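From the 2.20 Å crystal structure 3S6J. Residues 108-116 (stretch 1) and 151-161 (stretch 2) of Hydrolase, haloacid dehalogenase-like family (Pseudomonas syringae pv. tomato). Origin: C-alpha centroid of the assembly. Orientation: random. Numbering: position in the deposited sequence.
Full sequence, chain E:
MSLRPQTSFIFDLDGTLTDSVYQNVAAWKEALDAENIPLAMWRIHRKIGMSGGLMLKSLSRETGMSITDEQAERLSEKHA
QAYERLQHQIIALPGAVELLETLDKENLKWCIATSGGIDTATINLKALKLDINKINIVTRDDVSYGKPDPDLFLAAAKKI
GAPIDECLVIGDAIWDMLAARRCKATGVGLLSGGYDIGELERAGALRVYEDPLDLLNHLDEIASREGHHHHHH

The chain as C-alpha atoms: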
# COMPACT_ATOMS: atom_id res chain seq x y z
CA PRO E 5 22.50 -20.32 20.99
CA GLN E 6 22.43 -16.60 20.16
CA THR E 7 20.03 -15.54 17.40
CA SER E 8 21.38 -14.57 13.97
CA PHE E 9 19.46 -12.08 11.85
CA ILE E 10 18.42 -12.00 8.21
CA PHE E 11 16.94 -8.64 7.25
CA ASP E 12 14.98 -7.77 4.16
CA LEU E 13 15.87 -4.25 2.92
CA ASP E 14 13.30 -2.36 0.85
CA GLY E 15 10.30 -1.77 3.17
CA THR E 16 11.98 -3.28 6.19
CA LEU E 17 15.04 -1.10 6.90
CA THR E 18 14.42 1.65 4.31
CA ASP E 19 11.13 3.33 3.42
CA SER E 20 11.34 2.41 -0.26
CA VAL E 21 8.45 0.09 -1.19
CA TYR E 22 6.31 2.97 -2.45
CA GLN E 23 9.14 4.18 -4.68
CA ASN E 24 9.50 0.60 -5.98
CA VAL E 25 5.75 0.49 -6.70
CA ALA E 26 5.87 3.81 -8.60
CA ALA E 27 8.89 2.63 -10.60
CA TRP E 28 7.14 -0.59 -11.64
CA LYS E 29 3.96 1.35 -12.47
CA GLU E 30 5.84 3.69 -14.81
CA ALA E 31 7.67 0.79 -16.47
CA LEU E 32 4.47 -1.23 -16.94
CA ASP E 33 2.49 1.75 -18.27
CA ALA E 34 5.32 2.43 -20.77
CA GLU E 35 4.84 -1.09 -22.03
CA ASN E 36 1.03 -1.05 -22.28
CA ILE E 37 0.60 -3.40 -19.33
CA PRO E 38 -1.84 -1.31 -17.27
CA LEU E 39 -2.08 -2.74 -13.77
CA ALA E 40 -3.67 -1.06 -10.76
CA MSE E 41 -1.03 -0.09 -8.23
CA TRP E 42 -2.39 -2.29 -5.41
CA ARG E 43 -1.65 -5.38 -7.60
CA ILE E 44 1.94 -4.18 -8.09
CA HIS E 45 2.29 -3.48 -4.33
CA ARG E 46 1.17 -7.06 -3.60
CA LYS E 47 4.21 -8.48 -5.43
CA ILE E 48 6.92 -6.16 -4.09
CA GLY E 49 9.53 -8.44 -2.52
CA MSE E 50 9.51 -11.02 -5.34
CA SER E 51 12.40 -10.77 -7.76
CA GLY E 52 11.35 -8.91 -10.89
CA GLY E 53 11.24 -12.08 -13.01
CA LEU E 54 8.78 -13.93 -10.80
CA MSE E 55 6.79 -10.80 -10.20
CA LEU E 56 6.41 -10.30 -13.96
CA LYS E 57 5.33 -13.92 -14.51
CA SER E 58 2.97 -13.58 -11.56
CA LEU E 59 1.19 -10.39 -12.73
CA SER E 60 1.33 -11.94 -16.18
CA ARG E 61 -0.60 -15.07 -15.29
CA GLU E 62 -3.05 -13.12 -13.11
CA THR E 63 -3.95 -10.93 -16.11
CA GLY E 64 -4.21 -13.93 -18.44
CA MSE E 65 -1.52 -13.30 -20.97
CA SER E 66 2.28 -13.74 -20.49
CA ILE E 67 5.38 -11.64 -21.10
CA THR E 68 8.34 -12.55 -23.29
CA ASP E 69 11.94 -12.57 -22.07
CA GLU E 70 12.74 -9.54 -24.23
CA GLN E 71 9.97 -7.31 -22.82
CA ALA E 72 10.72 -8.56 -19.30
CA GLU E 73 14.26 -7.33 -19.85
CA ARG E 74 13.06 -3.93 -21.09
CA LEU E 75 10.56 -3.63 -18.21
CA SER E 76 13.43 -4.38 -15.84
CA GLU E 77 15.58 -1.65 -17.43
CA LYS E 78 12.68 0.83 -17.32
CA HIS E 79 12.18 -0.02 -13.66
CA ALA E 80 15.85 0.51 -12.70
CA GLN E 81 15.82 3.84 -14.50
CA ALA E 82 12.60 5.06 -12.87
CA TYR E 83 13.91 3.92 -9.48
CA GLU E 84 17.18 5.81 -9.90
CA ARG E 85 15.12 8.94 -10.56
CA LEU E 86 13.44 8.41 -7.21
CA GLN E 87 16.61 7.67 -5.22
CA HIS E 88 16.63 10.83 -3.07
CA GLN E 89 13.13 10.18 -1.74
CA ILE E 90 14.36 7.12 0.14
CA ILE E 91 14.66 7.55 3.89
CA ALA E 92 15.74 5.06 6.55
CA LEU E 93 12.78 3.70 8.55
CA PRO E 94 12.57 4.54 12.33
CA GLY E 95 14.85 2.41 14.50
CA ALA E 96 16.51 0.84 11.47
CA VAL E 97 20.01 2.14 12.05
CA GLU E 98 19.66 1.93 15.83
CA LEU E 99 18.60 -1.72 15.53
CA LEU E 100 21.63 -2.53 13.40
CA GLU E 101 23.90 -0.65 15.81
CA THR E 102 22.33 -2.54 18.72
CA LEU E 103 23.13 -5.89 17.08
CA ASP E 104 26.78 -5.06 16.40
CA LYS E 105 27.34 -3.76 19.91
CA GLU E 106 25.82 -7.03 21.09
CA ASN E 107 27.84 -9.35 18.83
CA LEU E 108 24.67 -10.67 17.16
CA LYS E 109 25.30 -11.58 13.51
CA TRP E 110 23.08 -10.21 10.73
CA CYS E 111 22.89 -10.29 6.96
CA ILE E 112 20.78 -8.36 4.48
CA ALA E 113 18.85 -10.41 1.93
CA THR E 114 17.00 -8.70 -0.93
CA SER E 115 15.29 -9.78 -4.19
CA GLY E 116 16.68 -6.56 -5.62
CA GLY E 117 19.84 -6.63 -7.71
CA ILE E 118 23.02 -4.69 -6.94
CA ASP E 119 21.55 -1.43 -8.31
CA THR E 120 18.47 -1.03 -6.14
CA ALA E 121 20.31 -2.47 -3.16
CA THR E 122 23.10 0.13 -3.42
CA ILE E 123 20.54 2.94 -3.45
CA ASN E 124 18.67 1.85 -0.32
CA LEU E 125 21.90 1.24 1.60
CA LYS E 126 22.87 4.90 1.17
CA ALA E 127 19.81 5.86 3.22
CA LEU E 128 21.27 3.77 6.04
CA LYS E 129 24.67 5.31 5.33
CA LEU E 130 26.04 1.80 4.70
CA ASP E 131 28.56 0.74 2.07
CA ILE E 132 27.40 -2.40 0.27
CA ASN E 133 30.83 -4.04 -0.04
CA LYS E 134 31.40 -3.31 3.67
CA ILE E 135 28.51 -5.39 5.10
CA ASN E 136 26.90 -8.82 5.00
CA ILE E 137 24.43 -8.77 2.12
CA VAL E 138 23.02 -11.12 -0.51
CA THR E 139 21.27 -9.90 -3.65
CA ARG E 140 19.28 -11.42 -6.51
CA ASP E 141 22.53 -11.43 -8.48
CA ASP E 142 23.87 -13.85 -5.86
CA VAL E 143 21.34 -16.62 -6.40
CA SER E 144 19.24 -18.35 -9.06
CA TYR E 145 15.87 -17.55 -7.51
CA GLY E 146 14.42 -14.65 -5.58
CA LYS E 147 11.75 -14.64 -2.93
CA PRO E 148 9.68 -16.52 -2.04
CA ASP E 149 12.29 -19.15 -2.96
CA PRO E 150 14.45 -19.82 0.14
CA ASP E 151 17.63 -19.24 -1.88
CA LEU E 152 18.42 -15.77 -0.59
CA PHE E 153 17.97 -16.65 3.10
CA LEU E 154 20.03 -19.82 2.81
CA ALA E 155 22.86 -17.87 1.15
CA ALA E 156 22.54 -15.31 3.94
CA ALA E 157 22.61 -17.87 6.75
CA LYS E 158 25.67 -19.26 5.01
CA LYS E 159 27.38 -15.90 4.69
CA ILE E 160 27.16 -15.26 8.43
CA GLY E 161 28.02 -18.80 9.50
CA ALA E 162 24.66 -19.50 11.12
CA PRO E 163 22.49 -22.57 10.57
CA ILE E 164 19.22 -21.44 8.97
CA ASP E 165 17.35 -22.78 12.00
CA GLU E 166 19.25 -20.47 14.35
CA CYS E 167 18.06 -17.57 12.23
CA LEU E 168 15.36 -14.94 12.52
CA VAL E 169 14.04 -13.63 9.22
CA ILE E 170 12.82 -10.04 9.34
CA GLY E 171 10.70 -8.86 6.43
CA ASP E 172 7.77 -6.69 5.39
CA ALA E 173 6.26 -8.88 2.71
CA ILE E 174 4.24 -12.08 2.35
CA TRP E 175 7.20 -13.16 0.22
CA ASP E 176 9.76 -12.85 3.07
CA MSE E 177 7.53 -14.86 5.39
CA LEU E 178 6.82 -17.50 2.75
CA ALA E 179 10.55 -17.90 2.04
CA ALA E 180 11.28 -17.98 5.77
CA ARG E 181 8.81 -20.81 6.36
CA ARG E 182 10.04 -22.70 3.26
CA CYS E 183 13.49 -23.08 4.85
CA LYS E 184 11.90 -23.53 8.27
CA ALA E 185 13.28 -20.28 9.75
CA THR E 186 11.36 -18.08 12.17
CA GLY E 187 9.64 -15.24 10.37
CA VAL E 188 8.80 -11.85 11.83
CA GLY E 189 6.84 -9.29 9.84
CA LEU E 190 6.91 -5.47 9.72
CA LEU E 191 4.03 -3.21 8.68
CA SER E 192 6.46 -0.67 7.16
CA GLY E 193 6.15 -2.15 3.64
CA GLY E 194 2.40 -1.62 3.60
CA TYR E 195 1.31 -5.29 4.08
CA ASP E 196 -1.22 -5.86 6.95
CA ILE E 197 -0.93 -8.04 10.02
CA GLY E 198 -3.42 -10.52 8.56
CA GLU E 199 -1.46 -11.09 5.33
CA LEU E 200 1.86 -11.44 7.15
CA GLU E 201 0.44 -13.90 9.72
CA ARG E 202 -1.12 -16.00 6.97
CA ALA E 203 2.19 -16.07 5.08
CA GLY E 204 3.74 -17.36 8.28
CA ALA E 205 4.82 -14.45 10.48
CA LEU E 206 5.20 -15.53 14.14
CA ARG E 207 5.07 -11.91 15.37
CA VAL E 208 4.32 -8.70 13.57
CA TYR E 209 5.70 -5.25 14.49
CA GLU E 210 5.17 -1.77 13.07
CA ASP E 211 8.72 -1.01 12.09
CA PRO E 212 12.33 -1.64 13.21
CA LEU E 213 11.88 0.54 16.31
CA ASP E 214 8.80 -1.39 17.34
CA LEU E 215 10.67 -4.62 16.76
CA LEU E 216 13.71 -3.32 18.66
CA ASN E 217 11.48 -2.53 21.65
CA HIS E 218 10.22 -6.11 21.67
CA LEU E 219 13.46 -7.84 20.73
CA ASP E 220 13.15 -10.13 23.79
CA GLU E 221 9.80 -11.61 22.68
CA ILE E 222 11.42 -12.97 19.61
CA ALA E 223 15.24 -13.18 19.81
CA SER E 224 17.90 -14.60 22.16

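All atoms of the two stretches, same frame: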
# COMPACT_ATOMS: atom_id res chain seq x y z
N LEU E 108 25.63 -9.88 17.93
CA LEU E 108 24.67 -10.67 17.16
C LEU E 108 24.93 -10.49 15.67
O LEU E 108 25.08 -9.37 15.19
CB LEU E 108 23.23 -10.27 17.51
CG LEU E 108 22.92 -10.34 19.01
CD1 LEU E 108 21.62 -9.62 19.35
CD2 LEU E 108 22.88 -11.79 19.49
N LYS E 109 25.00 -11.60 14.94
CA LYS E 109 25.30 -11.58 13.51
C LYS E 109 24.05 -11.30 12.68
O LYS E 109 22.98 -11.86 12.96
CB LYS E 109 25.87 -12.92 13.06
CG LYS E 109 27.02 -13.47 13.89
CD LYS E 109 27.06 -14.99 13.75
CE LYS E 109 28.45 -15.58 14.00
NZ LYS E 109 28.84 -15.60 15.44
N TRP E 110 24.19 -10.47 11.65
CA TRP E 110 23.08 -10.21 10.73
C TRP E 110 23.55 -10.07 9.29
O TRP E 110 24.68 -9.66 9.01
CB TRP E 110 22.29 -8.96 11.13
CG TRP E 110 23.12 -7.71 11.22
CD1 TRP E 110 23.77 -7.24 12.31
CD2 TRP E 110 23.38 -6.77 10.16
NE1 TRP E 110 24.42 -6.07 12.01
CE2 TRP E 110 24.20 -5.76 10.70
CE3 TRP E 110 23.00 -6.69 8.82
CZ2 TRP E 110 24.64 -4.67 9.94
CZ3 TRP E 110 23.44 -5.60 8.06
CH2 TRP E 110 24.25 -4.60 8.63
N CYS E 111 22.64 -10.41 8.38
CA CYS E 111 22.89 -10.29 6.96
C CYS E 111 21.67 -9.68 6.30
O CYS E 111 20.54 -9.89 6.74
CB CYS E 111 23.17 -11.67 6.36
SG CYS E 111 23.73 -11.64 4.65
N ILE E 112 21.90 -8.91 5.24
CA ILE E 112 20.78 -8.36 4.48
C ILE E 112 20.52 -9.29 3.32
O ILE E 112 21.46 -9.83 2.74
CB ILE E 112 21.03 -6.91 4.05
CG1 ILE E 112 20.80 -5.99 5.25
CG2 ILE E 112 20.13 -6.52 2.87
CD1 ILE E 112 21.37 -4.60 5.09
N ALA E 113 19.25 -9.51 3.01
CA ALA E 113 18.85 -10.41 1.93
C ALA E 113 17.68 -9.82 1.15
O ALA E 113 16.57 -9.71 1.67
CB ALA E 113 18.48 -11.79 2.48
N THR E 114 17.96 -9.43 -0.10
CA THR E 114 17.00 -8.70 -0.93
C THR E 114 16.81 -9.35 -2.31
O THR E 114 17.75 -9.90 -2.88
CB THR E 114 17.45 -7.21 -1.11
OG1 THR E 114 16.55 -6.53 -1.99
CG2 THR E 114 18.87 -7.12 -1.69
N SER E 115 15.58 -9.31 -2.82
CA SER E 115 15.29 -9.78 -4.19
C SER E 115 15.74 -8.77 -5.22
O SER E 115 15.78 -9.06 -6.41
CB SER E 115 13.79 -10.06 -4.40
OG SER E 115 13.34 -11.13 -3.60
N GLY E 116 16.07 -7.56 -4.76
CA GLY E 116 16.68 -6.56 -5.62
C GLY E 116 18.07 -6.99 -6.10
O GLY E 116 18.74 -7.81 -5.46
N ASP E 151 16.25 -19.45 -1.46
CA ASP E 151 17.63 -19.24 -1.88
C ASP E 151 18.35 -18.14 -1.14
O ASP E 151 19.41 -18.38 -0.55
CB ASP E 151 17.71 -18.96 -3.38
CG ASP E 151 18.15 -20.17 -4.17
OD1 ASP E 151 18.07 -21.29 -3.61
OD2 ASP E 151 18.58 -19.99 -5.34
N LEU E 152 17.79 -16.93 -1.19
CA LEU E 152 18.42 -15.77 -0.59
C LEU E 152 18.73 -15.96 0.91
O LEU E 152 19.79 -15.54 1.38
CB LEU E 152 17.56 -14.51 -0.77
CG LEU E 152 17.74 -13.51 -1.93
CD1 LEU E 152 19.12 -13.57 -2.55
CD2 LEU E 152 16.69 -13.68 -2.97
N PHE E 153 17.81 -16.55 1.65
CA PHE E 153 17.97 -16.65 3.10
C PHE E 153 19.02 -17.68 3.45
O PHE E 153 19.78 -17.51 4.40
CB PHE E 153 16.64 -16.97 3.78
CG PHE E 153 15.61 -15.86 3.67
CD1 PHE E 153 16.00 -14.56 3.42
CD2 PHE E 153 14.26 -16.13 3.84
CE1 PHE E 153 15.07 -13.54 3.32
CE2 PHE E 153 13.32 -15.10 3.75
CZ PHE E 153 13.73 -13.82 3.49
N LEU E 154 19.05 -18.75 2.66
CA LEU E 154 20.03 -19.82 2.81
C LEU E 154 21.44 -19.28 2.54
O LEU E 154 22.37 -19.57 3.29
CB LEU E 154 19.71 -20.97 1.84
CG LEU E 154 18.35 -21.64 2.09
CD1 LEU E 154 18.04 -22.70 1.06
CD2 LEU E 154 18.29 -22.23 3.50
N ALA E 155 21.58 -18.49 1.48
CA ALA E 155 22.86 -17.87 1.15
C ALA E 155 23.28 -16.90 2.25
O ALA E 155 24.45 -16.78 2.56
CB ALA E 155 22.81 -17.16 -0.20
N ALA E 156 22.30 -16.24 2.85
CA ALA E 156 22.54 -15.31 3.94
C ALA E 156 22.96 -16.04 5.22
O ALA E 156 23.93 -15.65 5.87
CB ALA E 156 21.31 -14.46 4.20
N ALA E 157 22.24 -17.10 5.57
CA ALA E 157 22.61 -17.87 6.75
C ALA E 157 24.03 -18.37 6.57
O ALA E 157 24.83 -18.38 7.51
CB ALA E 157 21.67 -19.04 6.96
N LYS E 158 24.34 -18.77 5.35
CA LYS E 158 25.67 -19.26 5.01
C LYS E 158 26.72 -18.16 5.11
O LYS E 158 27.81 -18.38 5.62
CB LYS E 158 25.64 -19.84 3.60
CG LYS E 158 26.69 -20.87 3.34
CD LYS E 158 26.57 -21.38 1.92
CE LYS E 158 27.10 -20.36 0.90
NZ LYS E 158 26.49 -18.99 1.04
N LYS E 159 26.40 -16.97 4.65
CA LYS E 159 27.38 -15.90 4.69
C LYS E 159 27.78 -15.49 6.10
O LYS E 159 28.89 -15.00 6.32
CB LYS E 159 26.92 -14.67 3.90
CG LYS E 159 27.78 -13.43 4.14
CD LYS E 159 27.63 -12.43 3.02
CE LYS E 159 28.15 -12.99 1.72
NZ LYS E 159 28.09 -11.95 0.65
N ILE E 160 26.88 -15.68 7.07
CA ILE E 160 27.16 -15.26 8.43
C ILE E 160 27.53 -16.42 9.35
O ILE E 160 27.80 -16.21 10.53
CB ILE E 160 26.02 -14.38 9.04
CG1 ILE E 160 24.67 -15.10 8.97
CG2 ILE E 160 25.96 -13.03 8.33
CD1 ILE E 160 23.52 -14.25 9.50
N GLY E 161 27.56 -17.62 8.79
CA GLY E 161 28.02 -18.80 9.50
C GLY E 161 26.99 -19.38 10.46
O GLY E 161 27.32 -20.14 11.36

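How does the strand lie on the helix? The strand through Cys111 and Ala113 runs roughly antiparallel to the helix that begins at Asp151, with 152° between their directions and 8.0 Å between the axes at closest approach. No hydrogen bond crosses between the stretches; apolar packing joins them, burying 456 Å² in total. The alternation of the strand turns Cys111 and Ala113 toward the helix, while Trp110 and Ile112 point away. Leu152, Ala156 and Ile160, spaced about one turn apart, answer from the other side.

Which apolar side chains meet? Cys111 sits between two helical turns: its SG lies 3.7 Å from Ala156 CB, and its CB lies 3.7 Å from Ile160 CG2. Ala113 CB is 4.3 Å from both Leu152 CB and Ala156 CB. Small residues suit the middle of this contact, where Cys111 CA and Ala156 CA are 5.9 Å apart. Phe153 starts away from the strand, but its ring swings back so that CD1, at the ring edge, comes within 3.8 Å of Ala113 CB. All these residues are buried, and the branched Leu152 and Ile160 give apolar bulk toward the two ends.

Where do side chains rest on backbone? Ile160, which has the largest covered area, 92 Å², also brings CG2 to 3.7 Å from Trp110 O. At the other end, Leu152 CG lies 3.7 Å from Thr114 O. Lys109 sets CD 3.5 Å from Ile160 O; its methylenes suit this exposed border, packing on the backbone while the end of the chain leads away.

What shapes the backbone on the two sides of the contact? Gly161 N donates to Lys158 O at 3.3 Å in a Schellman motif, and the positive phi of Gly161 favours glycine. In the first stretch, Gly116 N donates to Thr114 OG1 at 3.0 Å, spanning Ser115, whose OG lies 4.3 Å from Leu152 CD2.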